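Local coordinates for protein GH26C (Muricauda sp. MAR_2010_75, PDB 6Q78) that probably hydrolyses beta-1,4-mannosidic bonds in mannans, as a family 26 glycoside hydrolase built on a TIM barrel, at residues 295-300 and 332-337. Residues are numbered along the deposited sequence; the frame is centred on the assembly and turned at random.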
ATOM      1  N   GLY A 295       4.584  -7.481   0.275  1.00  9.28           N
ATOM      2  CA  GLY A 295       4.304  -6.703   1.458  1.00  8.20           C
ATOM      3  C   GLY A 295       3.674  -7.523   2.578  1.00  9.57           C
ATOM      4  O   GLY A 295       3.410  -8.726   2.459  1.00  9.96           O
ATOM      5  N   MET A 296       3.492  -6.846   3.703  1.00  8.83           N
ATOM      6  CA  MET A 296       2.635  -7.332   4.779  1.00  9.80           C
ATOM      7  C   MET A 296       2.148  -6.117   5.552  1.00  9.64           C
ATOM      8  O   MET A 296       2.811  -5.070   5.571  1.00  9.59           O
ATOM      9  CB  MET A 296       3.355  -8.292   5.741  1.00  8.98           C
ATOM     10  CG  MET A 296       4.453  -7.567   6.528  1.00  8.79           C
ATOM     11  SD  MET A 296       5.232  -8.640   7.759  1.00 13.80           S
ATOM     12  CE  MET A 296       3.802  -9.068   8.814  1.00 12.36           C
ATOM     13  N   ASP A 297       0.978  -6.262   6.163  1.00  8.34           N
ATOM     14  CA  ASP A 297       0.448  -5.281   7.100  1.00  8.49           C
ATOM     15  C   ASP A 297       0.665  -5.790   8.523  1.00 11.33           C
ATOM     16  O   ASP A 297       0.505  -6.985   8.809  1.00 12.43           O
ATOM     17  CB  ASP A 297      -1.041  -5.032   6.859  1.00  9.34           C
ATOM     18  CG  ASP A 297      -1.305  -4.420   5.492  1.00  8.61           C
ATOM     19  OD1 ASP A 297      -0.319  -4.066   4.829  1.00 10.11           O
ATOM     20  OD2 ASP A 297      -2.479  -4.259   5.122  1.00  8.92           O
ATOM     21  N   ASN A 298       1.042  -4.891   9.428  1.00  9.94           N
ATOM     22  CA  ASN A 298       1.232  -5.330  10.811  1.00 10.39           C
ATOM     23  C   ASN A 298       0.915  -4.204  11.785  1.00  9.41           C
ATOM     24  O   ASN A 298       1.748  -3.308  12.000  1.00 11.28           O
ATOM     25  CB  ASN A 298       2.634  -5.863  11.025  1.00 10.49           C
ATOM     26  CG  ASN A 298       2.735  -6.760  12.259  1.00 12.63           C
ATOM     27  OD1 ASN A 298       1.827  -6.767  13.100  1.00 12.21           O
ATOM     28  ND2 ASN A 298       3.837  -7.542  12.367  1.00 12.09           N
ATOM     29  N   TYR A 299      -0.258  -4.291  12.408  1.00  9.66           N
ATOM     30  CA  TYR A 299      -0.567  -3.509  13.599  1.00 10.09           C
ATOM     31  C   TYR A 299      -0.509  -4.365  14.858  1.00 10.89           C
ATOM     32  O   TYR A 299      -0.084  -3.877  15.910  1.00 12.01           O
ATOM     33  CB  TYR A 299      -1.994  -2.951  13.505  1.00  9.99           C
ATOM     34  CG  TYR A 299      -2.234  -2.078  12.275  1.00 10.59           C
ATOM     35  CD1 TYR A 299      -2.612  -2.641  11.050  1.00 11.11           C
ATOM     36  CD2 TYR A 299      -2.020  -0.699  12.336  1.00  9.19           C
ATOM     37  CE1 TYR A 299      -2.857  -1.816   9.937  1.00 10.89           C
ATOM     38  CE2 TYR A 299      -2.203   0.097  11.240  1.00  9.76           C
ATOM     39  CZ  TYR A 299      -2.641  -0.465  10.059  1.00  9.66           C
ATOM     40  OH  TYR A 299      -2.850   0.364   8.953  1.00 11.67           O
ATOM     41  N   GLY A 300      -0.896  -5.634  14.762  1.00 11.76           N
ATOM     42  CA  GLY A 300      -1.075  -6.437  15.964  1.00 12.57           C
ATOM     43  C   GLY A 300       0.193  -6.633  16.778  1.00 12.48           C
ATOM     44  O   GLY A 300       0.146  -6.610  18.014  1.00 13.26           O
ATOM     45  N   SER A 332       8.121  -4.725   1.579  1.00  8.96           N
ATOM     46  CA  SER A 332       7.536  -3.543   2.219  1.00  8.99           C
ATOM     47  C   SER A 332       6.686  -3.938   3.406  1.00  8.07           C
ATOM     48  O   SER A 332       6.052  -4.995   3.404  1.00 11.52           O
ATOM     49  CB  SER A 332       6.664  -2.723   1.237  1.00 10.28           C
ATOM     50  OG  SER A 332       5.822  -1.779   1.916  1.00 11.72           O
ATOM     51  N   LEU A 333       6.693  -3.090   4.444  1.00  9.84           N
ATOM     52  CA  LEU A 333       5.650  -3.134   5.473  1.00  8.57           C
ATOM     53  C   LEU A 333       4.591  -2.149   4.987  1.00  8.45           C
ATOM     54  O   LEU A 333       4.662  -0.934   5.216  1.00  9.27           O
ATOM     55  CB  LEU A 333       6.229  -2.759   6.841  1.00  9.93           C
ATOM     56  CG  LEU A 333       5.229  -2.739   8.016  1.00  9.15           C
ATOM     57  CD1 LEU A 333       4.630  -4.153   8.240  1.00 10.12           C
ATOM     58  CD2 LEU A 333       5.987  -2.265   9.298  1.00 10.52           C
ATOM     59  N   THR A 334       3.573  -2.671   4.295  1.00  7.31           N
ATOM     60  CA  THR A 334       2.644  -1.819   3.548  1.00  7.85           C
ATOM     61  C   THR A 334       1.628  -1.061   4.427  1.00  7.40           C
ATOM     62  O   THR A 334       1.080  -0.060   3.964  1.00  8.66           O
ATOM     63  CB  THR A 334       1.941  -2.604   2.415  1.00  8.00           C
ATOM     64  OG1 THR A 334       1.531  -3.893   2.892  1.00  8.90           O
ATOM     65  CG2 THR A 334       2.880  -2.844   1.275  1.00 10.35           C
ATOM     66  N   GLU A 335       1.382  -1.482   5.661  1.00  7.05           N
ATOM     67  CA  GLU A 335       0.568  -0.731   6.611  1.00  7.98           C
ATOM     68  C   GLU A 335       1.129  -1.033   7.976  1.00  9.65           C
ATOM     69  O   GLU A 335       1.395  -2.199   8.287  1.00  8.79           O
ATOM     70  CB  GLU A 335      -0.886  -1.198   6.709  1.00  7.82           C
ATOM     71  CG  GLU A 335      -1.722  -0.805   5.519  1.00 10.50           C
ATOM     72  CD  GLU A 335      -3.186  -1.041   5.760  1.00  7.17           C
ATOM     73  OE1 GLU A 335      -3.650  -0.895   6.920  1.00 11.08           O
ATOM     74  OE2 GLU A 335      -3.911  -1.343   4.755  1.00  8.84           O
ATOM     75  N   THR A 336       1.240   0.008   8.812  1.00  9.50           N
ATOM     76  CA  THR A 336       1.594  -0.183  10.207  1.00 11.70           C
ATOM     77  C   THR A 336       1.159   1.047  10.993  1.00  9.36           C
ATOM     78  O   THR A 336       0.595   2.009  10.446  1.00 10.08           O
ATOM     79  CB  THR A 336       3.101  -0.450  10.367  1.00 10.07           C
ATOM     80  OG1 THR A 336       3.366  -0.987  11.678  1.00 12.13           O
ATOM     81  CG2 THR A 336       3.904   0.836  10.127  1.00  9.77           C
ATOM     82  N   GLY A 337       1.389   0.984  12.301  1.00 10.87           N
ATOM     83  CA  GLY A 337       1.033   2.085  13.174  1.00 13.92           C
ATOM     84  C   GLY A 337       0.558   1.577  14.515  1.00 12.69           C
ATOM     85  O   GLY A 337       0.225   0.398  14.696  1.00 15.59           O
TER
HETATM   86  O   HOH W   1      -0.588  -1.268  16.752  1.00 16.54           O
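One face of the Tyr299 ring is covered by Thr336 CA, 4.0 Å above the plane and offset toward the rim. At the edge lie Glu335 OE1, in the ring plane, and Gly337 O, near it and 3.4 Å from Tyr299 CD2. Tyr299 OH donates to Glu335 OE1 over a short 2.5 Å, on its anti side and a little out of the carboxylate plane, with ring and carboxylate 76° apart. Tyrosine suits this place: its rigid ring reaches back across Thr336 and carries a hydroxyl to the carboxylate. The carboxylates of Asp297 and Glu335, tilted 36° to each other, bring Asp297 OD2 within 3.3 Å of Glu335 OE2; Arg223 forms salt bridges to these two atoms. Asp297 OD1 instead accepts from Thr334 OG1 at 2.7 Å. Thr336 OG1, anti to its backbone N (chi1 -165°), donates to Asn298 O at 2.8 Å. On the face carrying Met296, Asn298, Leu333 and Thr336, Leu333 CD1 packs 3.8 Å from Met296 CG, unbranched and branched apolar chains filling the layer between sheet and outer helices. Backbone bonds, such as Asn298 N to Glu335 O at 2.9 Å, join the parallel neighbours, and a water bridges Tyr299 O and Gly337 O. Glu335 OE2 also hydrogen-bonds a Tris molecule, probably from crystallisation; with Glu227 close by, beyond strand 220-223, the pair is consistent with the catalytic glutamates of retaining family 26 enzymes. Strands 293-298 and 330-336, joined through helix 306-327 in a right-handed beta-alpha-beta crossover, are adjacent barrel staves flanked by strands 265-269 and 369-372; Met296 packs on that helix, Leu333 on helix 351-361.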